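Local coordinates for protein cytochrome P450 (Bacillus megaterium, PDB 5L92) that binds heme b and the steroid corticosterone and probably works as a cytochrome P450 monooxygenase that oxidises steroids, at residues Q77-I85 with E230-I241; D166-N174 with P386-G394. All coordinates share one frame; numbering follows the deposited sequence.

Contact 1 of 2, residues Q77-I85 with E230-I241. With HEM (protoporphyrin IX containing Fe), chain C; C0R (corticosterone), chain D.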
# COMPACT_ATOMS: atom_id res chain seq x y z
N GLN A 77 18.76 -6.15 -13.28
CA GLN A 77 18.15 -5.94 -11.96
C GLN A 77 18.30 -4.52 -11.41
O GLN A 77 19.22 -3.83 -11.71
CB GLN A 77 18.71 -6.93 -10.97
CG GLN A 77 17.99 -6.94 -9.64
CD GLN A 77 16.56 -7.41 -9.77
OE1 GLN A 77 15.66 -6.62 -10.01
NE2 GLN A 77 16.35 -8.70 -9.63
N THR A 78 17.35 -4.11 -10.61
CA THR A 78 17.32 -2.79 -10.03
C THR A 78 17.63 -2.80 -8.55
O THR A 78 17.68 -3.83 -7.96
CB THR A 78 15.93 -2.19 -10.20
OG1 THR A 78 14.98 -2.96 -9.49
CG2 THR A 78 15.53 -2.17 -11.61
N ALA A 79 17.84 -1.64 -7.97
CA ALA A 79 18.10 -1.53 -6.56
C ALA A 79 16.84 -2.01 -5.87
O ALA A 79 16.91 -2.68 -4.89
CB ALA A 79 18.45 -0.13 -6.16
N LEU A 80 15.69 -1.67 -6.43
CA LEU A 80 14.42 -2.17 -5.90
C LEU A 80 14.37 -3.70 -5.88
O LEU A 80 13.83 -4.30 -4.95
CB LEU A 80 13.25 -1.63 -6.71
CG LEU A 80 12.48 -0.43 -6.15
CD1 LEU A 80 11.36 -0.10 -7.15
CD2 LEU A 80 11.91 -0.69 -4.71
N GLY A 81 14.98 -4.34 -6.88
CA GLY A 81 15.02 -5.80 -6.93
C GLY A 81 15.86 -6.46 -5.86
O GLY A 81 15.78 -7.68 -5.72
N THR A 82 16.67 -5.70 -5.12
CA THR A 82 17.41 -6.22 -3.97
C THR A 82 16.72 -5.94 -2.64
O THR A 82 17.20 -6.38 -1.60
CB THR A 82 18.84 -5.64 -3.94
OG1 THR A 82 18.85 -4.30 -3.40
CG2 THR A 82 19.44 -5.60 -5.34
N SER A 83 15.61 -5.21 -2.65
CA SER A 83 14.96 -4.87 -1.41
C SER A 83 14.11 -6.02 -0.87
O SER A 83 13.75 -6.98 -1.57
CB SER A 83 14.10 -3.61 -1.59
OG SER A 83 12.88 -3.90 -2.27
N LEU A 84 13.81 -5.90 0.43
CA LEU A 84 13.02 -6.82 1.23
C LEU A 84 11.86 -7.45 0.49
O LEU A 84 11.63 -8.65 0.61
CB LEU A 84 12.43 -6.11 2.44
CG LEU A 84 13.33 -5.86 3.63
CD1 LEU A 84 12.49 -5.07 4.62
CD2 LEU A 84 13.82 -7.14 4.24
N ILE A 85 11.10 -6.64 -0.26
CA ILE A 85 9.88 -7.15 -0.88
C ILE A 85 10.15 -8.14 -2.01
O ILE A 85 9.23 -8.88 -2.39
CB ILE A 85 9.01 -5.98 -1.39
CG1 ILE A 85 7.58 -6.46 -1.67
CG2 ILE A 85 9.61 -5.32 -2.63
CD1 ILE A 85 6.52 -5.36 -1.68
N GLU A 230 23.85 -0.54 -2.63
CA GLU A 230 22.68 -0.77 -3.46
C GLU A 230 21.50 -1.23 -2.61
O GLU A 230 20.34 -0.90 -2.91
CB GLU A 230 22.99 -1.81 -4.55
CG GLU A 230 21.89 -1.99 -5.63
CD GLU A 230 22.17 -3.13 -6.59
OE1 GLU A 230 22.86 -4.10 -6.21
OE2 GLU A 230 21.70 -3.06 -7.74
N GLU A 231 21.77 -2.01 -1.57
CA GLU A 231 20.69 -2.52 -0.72
C GLU A 231 20.07 -1.40 0.10
O GLU A 231 18.84 -1.34 0.25
CB GLU A 231 21.22 -3.65 0.15
CG GLU A 231 21.24 -4.99 -0.59
CD GLU A 231 22.03 -6.10 0.10
OE1 GLU A 231 22.55 -5.87 1.21
OE2 GLU A 231 22.13 -7.21 -0.47
N ILE A 232 20.89 -0.46 0.58
CA ILE A 232 20.35 0.69 1.29
C ILE A 232 19.52 1.55 0.35
O ILE A 232 18.42 2.01 0.71
CB ILE A 232 21.49 1.49 1.95
CG1 ILE A 232 22.28 0.56 2.88
CG2 ILE A 232 20.93 2.72 2.71
CD1 ILE A 232 23.36 1.25 3.63
N VAL A 233 20.01 1.78 -0.87
CA VAL A 233 19.24 2.51 -1.87
C VAL A 233 17.91 1.81 -2.14
O VAL A 233 16.85 2.44 -2.17
CB VAL A 233 20.06 2.71 -3.15
CG1 VAL A 233 19.19 3.15 -4.33
CG2 VAL A 233 21.12 3.76 -2.91
N GLY A 234 17.95 0.49 -2.33
CA GLY A 234 16.73 -0.25 -2.65
C GLY A 234 15.68 -0.14 -1.55
O GLY A 234 14.50 0.08 -1.82
N PHE A 235 16.10 -0.29 -0.29
CA PHE A 235 15.17 -0.19 0.82
C PHE A 235 14.64 1.24 0.95
O PHE A 235 13.43 1.45 1.15
CB PHE A 235 15.86 -0.66 2.11
CG PHE A 235 15.01 -0.53 3.35
CD1 PHE A 235 14.07 -1.51 3.68
CD2 PHE A 235 15.17 0.56 4.18
CE1 PHE A 235 13.28 -1.37 4.83
CE2 PHE A 235 14.39 0.70 5.33
CZ PHE A 235 13.45 -0.27 5.66
N SER A 236 15.51 2.23 0.78
CA SER A 236 15.08 3.61 0.84
C SER A 236 14.02 3.90 -0.22
O SER A 236 13.01 4.56 0.06
CB SER A 236 16.28 4.53 0.69
OG SER A 236 17.16 4.30 1.78
N ILE A 237 14.21 3.36 -1.43
CA ILE A 237 13.23 3.58 -2.50
C ILE A 237 11.90 2.90 -2.15
O ILE A 237 10.83 3.49 -2.33
CB ILE A 237 13.79 3.09 -3.85
CG1 ILE A 237 14.85 4.09 -4.38
CG2 ILE A 237 12.68 2.94 -4.89
CD1 ILE A 237 15.77 3.50 -5.44
N LEU A 238 11.96 1.67 -1.67
CA LEU A 238 10.74 0.97 -1.28
C LEU A 238 9.95 1.79 -0.28
O LEU A 238 8.73 1.95 -0.43
CB LEU A 238 11.11 -0.39 -0.69
CG LEU A 238 10.00 -1.30 -0.15
CD1 LEU A 238 8.94 -1.64 -1.23
CD2 LEU A 238 10.66 -2.54 0.40
N LEU A 239 10.63 2.35 0.72
CA LEU A 239 9.93 3.14 1.74
C LEU A 239 9.39 4.41 1.14
O LEU A 239 8.25 4.81 1.43
CB LEU A 239 10.85 3.49 2.91
CG LEU A 239 11.37 2.40 3.83
CD1 LEU A 239 12.06 3.12 5.02
CD2 LEU A 239 10.33 1.48 4.31
N LEU A 240 10.17 5.04 0.27
CA LEU A 240 9.69 6.26 -0.37
C LEU A 240 8.38 6.01 -1.10
O LEU A 240 7.41 6.76 -0.94
CB LEU A 240 10.72 6.81 -1.34
CG LEU A 240 10.31 8.14 -1.95
CD1 LEU A 240 10.16 9.18 -0.84
CD2 LEU A 240 11.33 8.56 -2.99
N ILE A 241 8.35 4.96 -1.92
CA ILE A 241 7.17 4.67 -2.72
C ILE A 241 6.01 4.31 -1.80
O ILE A 241 4.88 4.78 -1.99
CB ILE A 241 7.46 3.55 -3.74
CG1 ILE A 241 8.57 4.00 -4.70
CG2 ILE A 241 6.22 3.23 -4.53
CD1 ILE A 241 8.99 2.97 -5.72
CHA HEM C . 5.07 -5.05 2.47
CHB HEM C . 0.53 -3.25 2.20
CHC HEM C . 1.95 0.88 4.21
CHD HEM C . 6.51 -0.75 4.01
C1A HEM C . 3.70 -4.92 2.28
C2A HEM C . 2.83 -5.98 1.82
C3A HEM C . 1.59 -5.47 1.73
C4A HEM C . 1.62 -4.10 2.16
CMA HEM C . 0.32 -6.24 1.28
CAA HEM C . 3.25 -7.43 1.46
CBA HEM C . 4.12 -7.49 0.21
CGA HEM C . 4.25 -8.89 -0.33
O1A HEM C . 3.97 -9.86 0.39
O2A HEM C . 4.62 -9.07 -1.50
C1B HEM C . 0.48 -2.00 2.75
C2B HEM C . -0.71 -1.20 3.03
C3B HEM C . -0.29 -0.05 3.58
C4B HEM C . 1.16 -0.09 3.65
CMB HEM C . -2.16 -1.66 2.77
CAB HEM C . -1.09 1.15 4.12
CBB HEM C . -2.37 1.06 4.52
C1C HEM C . 3.32 0.79 4.34
C2C HEM C . 4.18 1.84 4.80
C3C HEM C . 5.42 1.39 4.76
C4C HEM C . 5.41 0.05 4.23
CMC HEM C . 3.77 3.25 5.32
CAC HEM C . 6.62 2.26 5.16
CBC HEM C . 7.44 1.86 6.13
C1D HEM C . 6.53 -2.04 3.58
C2D HEM C . 7.73 -2.83 3.40
C3D HEM C . 7.35 -4.05 2.98
C4D HEM C . 5.89 -4.03 2.87
CMD HEM C . 9.15 -2.28 3.67
CAD HEM C . 8.23 -5.27 2.64
CBD HEM C . 8.37 -6.21 3.85
CGD HEM C . 9.10 -7.51 3.55
O1D HEM C . 9.61 -8.16 4.49
O2D HEM C . 9.16 -7.95 2.37
NA HEM C . 2.95 -3.77 2.49
NB HEM C . 1.59 -1.27 3.13
NC HEM C . 4.11 -0.29 3.99
ND HEM C . 5.45 -2.79 3.21
FE HEM C . 3.53 -2.03 3.30
C1 C0R D . 3.42 -2.60 -1.95
C2 C0R D . 2.94 -2.33 -0.52
C3 C0R D . 3.90 -1.41 0.37
C4 C0R D . 4.84 -0.38 -0.42
C5 C0R D . 4.91 -0.47 -1.95
C6 C0R D . 5.80 0.57 -2.75
C7 C0R D . 6.73 -0.22 -3.81
C8 C0R D . 5.92 -1.17 -4.68
C9 C0R D . 5.01 -2.17 -3.85
C10 C0R D . 4.09 -1.53 -2.75
C11 C0R D . 4.26 -3.16 -4.88
C12 C0R D . 5.33 -3.87 -5.91
C13 C0R D . 6.18 -2.89 -6.70
C14 C0R D . 6.90 -1.87 -5.63
C15 C0R D . 7.61 -1.06 -6.41
C16 C0R D . 8.20 -2.05 -7.55
C17 C0R D . 7.26 -3.44 -7.32
C18 C0R D . 5.31 -2.10 -7.72
C19 C0R D . 2.97 -0.66 -3.36
C20 C0R D . 7.00 -4.18 -8.67
C21 C0R D . 7.08 -5.70 -8.80
O1 C0R D . 3.91 -1.33 1.60
O2 C0R D . 3.35 -2.50 -5.58
O3 C0R D . 6.74 -3.52 -9.67
O4 C0R D . 6.60 -6.04 -10.09
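A79 and G234 form the closest pair of CA atoms between loop 77-85 and helix 230-241, 4.3 Å apart. In the cytochrome P450 fold this joins the B-C loop to the long distal helix 229-245 above the steroid-bearing face of the heme. The evidence for tight backbone contact is a CA-H...O approach, G234 CA to A79 O at 3.3 Å with 132° at the hydrogen. A side chain at position 234 would set its CB 2.2 Å from A79 O, a clash that glycine avoids.

The side-chain hydrogen bonds shape the loop itself. T82 OG1 donates to A79 O at 2.9 Å, in the carbonyl plane and on a lone pair, while T82 N grips the same oxygen; S83 OG and N hold L80 O likewise. A chi1 of 79° puts T82 OG1 between the backbone N and the carbonyl carbon, turned back to A79 O and lying against E231 CG, while CG2 meets the E230 carboxylate. A glycine in its place would probably cost A79 O its hydroxyl donor and open a gap beside the E230 and E231 chains.

Apolar contacts then run along the helix toward the ligands. L80 places CG 3.6 Å from I237 CG2, and its CD1 lies 3.7 Å from corticosterone C16. L238 divides its branches: CD1 meets I85 CG2 and steroid C7, whereas CD2 sits 3.6 Å from heme CMD. Nearer the heme propionates, L84 runs alongside F235, and L84 CD1 lies at the ring edge, near the ring plane, 3.8 Å from F235 CE1.

Contact 2 of 2, residues D166-N174 with P386-G394. With C0R (corticosterone), chain D.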
# COMPACT_ATOMS: atom_id res chain seq x y z
N ASP A 166 4.34 7.52 -8.65
CA ASP A 166 3.17 7.20 -9.47
C ASP A 166 3.60 6.39 -10.69
O ASP A 166 2.97 5.39 -11.01
CB ASP A 166 2.41 8.46 -9.90
CG ASP A 166 1.72 9.20 -8.73
OD1 ASP A 166 1.55 8.62 -7.63
OD2 ASP A 166 1.39 10.40 -8.91
N ILE A 167 4.71 6.76 -11.33
CA ILE A 167 5.18 5.98 -12.47
C ILE A 167 5.42 4.53 -12.07
O ILE A 167 4.93 3.59 -12.73
CB ILE A 167 6.44 6.62 -13.07
CG1 ILE A 167 6.03 7.91 -13.80
CG2 ILE A 167 7.19 5.60 -13.99
CD1 ILE A 167 7.21 8.73 -14.32
N ILE A 168 6.15 4.31 -10.97
CA ILE A 168 6.53 2.95 -10.57
C ILE A 168 5.30 2.09 -10.31
O ILE A 168 5.29 0.90 -10.65
CB ILE A 168 7.47 2.97 -9.34
CG1 ILE A 168 8.82 3.59 -9.69
CG2 ILE A 168 7.71 1.55 -8.85
CD1 ILE A 168 9.58 2.85 -10.80
N VAL A 169 4.24 2.63 -9.68
CA VAL A 169 3.07 1.79 -9.41
C VAL A 169 2.04 1.84 -10.55
O VAL A 169 1.04 1.11 -10.51
CB VAL A 169 2.39 2.11 -8.06
CG1 VAL A 169 3.36 1.93 -6.87
CG2 VAL A 169 1.75 3.48 -8.06
N ALA A 170 2.27 2.66 -11.57
CA ALA A 170 1.29 2.85 -12.64
C ALA A 170 1.03 1.56 -13.41
O ALA A 170 1.93 0.75 -13.67
CB ALA A 170 1.77 3.95 -13.59
N GLY A 171 -0.24 1.34 -13.71
CA GLY A 171 -0.65 0.30 -14.62
C GLY A 171 -0.97 0.88 -15.99
O GLY A 171 -1.22 2.07 -16.15
N PRO A 172 -0.96 0.03 -17.00
CA PRO A 172 -1.15 0.52 -18.36
C PRO A 172 -2.59 0.91 -18.65
O PRO A 172 -3.53 0.39 -18.04
CB PRO A 172 -0.72 -0.68 -19.21
CG PRO A 172 -1.13 -1.84 -18.36
CD PRO A 172 -0.86 -1.43 -16.94
N SER A 173 -2.77 1.86 -19.55
CA SER A 173 -4.11 2.33 -19.93
C SER A 173 -4.80 1.34 -20.86
O SER A 173 -6.00 1.19 -20.79
CB SER A 173 -4.08 3.74 -20.50
OG SER A 173 -2.95 3.94 -21.31
N ASN A 174 -4.06 0.65 -21.70
CA ASN A 174 -4.64 -0.39 -22.52
C ASN A 174 -3.79 -1.65 -22.53
O ASN A 174 -2.78 -1.72 -21.86
CB ASN A 174 -5.00 0.01 -23.95
CG ASN A 174 -4.10 1.07 -24.52
OD1 ASN A 174 -3.00 0.64 -25.04
ND2 ASN A 174 -4.45 2.24 -24.56
N PRO A 386 -10.73 6.47 -10.10
CA PRO A 386 -9.84 5.44 -9.57
C PRO A 386 -8.44 5.54 -10.14
O PRO A 386 -8.25 5.82 -11.32
CB PRO A 386 -10.50 4.13 -10.01
CG PRO A 386 -11.84 4.51 -10.57
CD PRO A 386 -11.73 5.91 -11.02
N ILE A 387 -7.45 5.27 -9.29
CA ILE A 387 -6.08 5.20 -9.77
C ILE A 387 -5.96 4.10 -10.83
O ILE A 387 -6.53 3.01 -10.68
CB ILE A 387 -5.12 4.96 -8.60
CG1 ILE A 387 -5.19 6.14 -7.60
CG2 ILE A 387 -3.68 4.78 -9.13
CD1 ILE A 387 -4.84 5.80 -6.12
N GLU A 388 -5.22 4.40 -11.89
CA GLU A 388 -4.99 3.44 -12.98
C GLU A 388 -3.79 2.59 -12.58
O GLU A 388 -2.64 2.89 -12.92
CB GLU A 388 -4.78 4.18 -14.30
CG GLU A 388 -4.87 3.30 -15.52
CD GLU A 388 -5.21 4.08 -16.79
OE1 GLU A 388 -4.31 4.77 -17.32
OE2 GLU A 388 -6.38 4.01 -17.23
N SER A 389 -4.05 1.50 -11.86
CA SER A 389 -2.98 0.72 -11.29
C SER A 389 -3.53 -0.64 -10.91
O SER A 389 -4.69 -0.76 -10.53
CB SER A 389 -2.38 1.43 -10.05
OG SER A 389 -1.47 0.62 -9.34
N THR A 390 -2.70 -1.67 -11.06
CA THR A 390 -3.02 -2.95 -10.43
C THR A 390 -2.26 -3.15 -9.13
O THR A 390 -2.63 -4.01 -8.34
CB THR A 390 -2.76 -4.16 -11.37
OG1 THR A 390 -1.36 -4.45 -11.43
CG2 THR A 390 -3.23 -3.90 -12.73
N PHE A 391 -1.21 -2.36 -8.88
CA PHE A 391 -0.47 -2.50 -7.64
C PHE A 391 -1.14 -1.77 -6.47
O PHE A 391 -0.97 -2.20 -5.31
CB PHE A 391 0.97 -1.98 -7.82
CG PHE A 391 1.79 -2.77 -8.79
CD1 PHE A 391 2.12 -4.10 -8.54
CD2 PHE A 391 2.31 -2.15 -9.92
CE1 PHE A 391 2.94 -4.80 -9.44
CE2 PHE A 391 3.12 -2.85 -10.82
CZ PHE A 391 3.43 -4.17 -10.58
N VAL A 392 -1.92 -0.71 -6.73
CA VAL A 392 -2.63 -0.01 -5.67
C VAL A 392 -4.08 0.24 -6.06
O VAL A 392 -4.45 0.25 -7.23
CB VAL A 392 -1.94 1.31 -5.25
CG1 VAL A 392 -0.55 1.02 -4.76
CG2 VAL A 392 -1.92 2.32 -6.39
N TYR A 393 -4.91 0.44 -5.04
CA TYR A 393 -6.35 0.53 -5.21
C TYR A 393 -6.83 1.77 -4.45
O TYR A 393 -6.70 1.86 -3.22
CB TYR A 393 -7.02 -0.75 -4.71
CG TYR A 393 -8.52 -0.63 -4.63
CD1 TYR A 393 -9.32 -0.89 -5.73
CD2 TYR A 393 -9.15 -0.26 -3.45
CE1 TYR A 393 -10.73 -0.78 -5.67
CE2 TYR A 393 -10.56 -0.15 -3.37
CZ TYR A 393 -11.33 -0.42 -4.49
OH TYR A 393 -12.70 -0.28 -4.41
N GLY A 394 -7.30 2.77 -5.17
CA GLY A 394 -7.65 4.00 -4.49
C GLY A 394 -8.16 5.01 -5.48
O GLY A 394 -8.34 4.70 -6.66
C1 C0R D . 3.42 -2.60 -1.95
C2 C0R D . 2.94 -2.33 -0.52
C3 C0R D . 3.90 -1.41 0.37
C4 C0R D . 4.84 -0.38 -0.42
C5 C0R D . 4.91 -0.47 -1.95
C6 C0R D . 5.80 0.57 -2.75
C7 C0R D . 6.73 -0.22 -3.81
C8 C0R D . 5.92 -1.17 -4.68
C9 C0R D . 5.01 -2.17 -3.85
C10 C0R D . 4.09 -1.53 -2.75
C11 C0R D . 4.26 -3.16 -4.88
C12 C0R D . 5.33 -3.87 -5.91
C13 C0R D . 6.18 -2.89 -6.70
C14 C0R D . 6.90 -1.87 -5.63
C15 C0R D . 7.61 -1.06 -6.41
C16 C0R D . 8.20 -2.05 -7.55
C17 C0R D . 7.26 -3.44 -7.32
C18 C0R D . 5.31 -2.10 -7.72
C19 C0R D . 2.97 -0.66 -3.36
C20 C0R D . 7.00 -4.18 -8.67
C21 C0R D . 7.08 -5.70 -8.80
O1 C0R D . 3.91 -1.33 1.60
O2 C0R D . 3.35 -2.50 -5.58
O3 C0R D . 6.74 -3.52 -9.67
O4 C0R D . 6.60 -6.04 -10.09
O HOH W 1 -0.16 -1.39 -11.90
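S389 OG donates to V169 O at 2.8 Å, 32° off the carbonyl plane, and so ties loop 386-394 to the last turn of helix 158-169. The hydroxyl gets there because OG lies anti to the backbone N of S389 (chi1 171°). It works in both directions: V392 N donates back to S389 OG at 3.0 Å, an ST motif that fixes the local turn. A second bond, from G171 N to E388 O, measures 3.0 Å and is fairly straight, 163° at the hydrogen; E388 centres an inverse gamma turn. Water 1 bridges the segments, donating to V169 O and accepting from T390 N at 2.7 Å.

Further out, the F391 ring presents its edge to V169 O, which lies in the ring plane 3.5 Å from F391 CD2. The packing then turns apolar: V169 and V392 cross at about a right angle, CG2 to CG2 4.2 Å. Over one face of the F391 ring the C18 methyl of corticosterone stands 3.6 Å above the centre, a CH-pi arrangement, and I168 CG2 meets steroid C15 at 3.6 Å. K187 takes up the carbonyls of I168, in the last turn, and A170, just past the helix.

V169 O thus takes hydrogen bonds from a hydroxyl and a water and lies against a ring edge, so the polar seam at the helix end probably helps to set the F391 ring against the steroid.

In the fold
From the N terminus the chain enters loop 77-85, before helix 91-97, then reaches the end of helix 158-169, the long helix 229-245 and finally loop 386-394, between strands 377-378 and 399-401. Contact 1 closes a loop of 144 intervening residues, mostly helical, and contact 2 one of 211. Their segments alternate along the sequence, so the closures cross rather than nest. Their centres lie about 20 Å apart, yet they touch: I241 CD1 of contact 1 is 3.7 Å from I168 CG2 of contact 2. Both reach corticosterone, so together they bring four parts of the P450 fold that are distant in sequence around one steroid pocket above the heme.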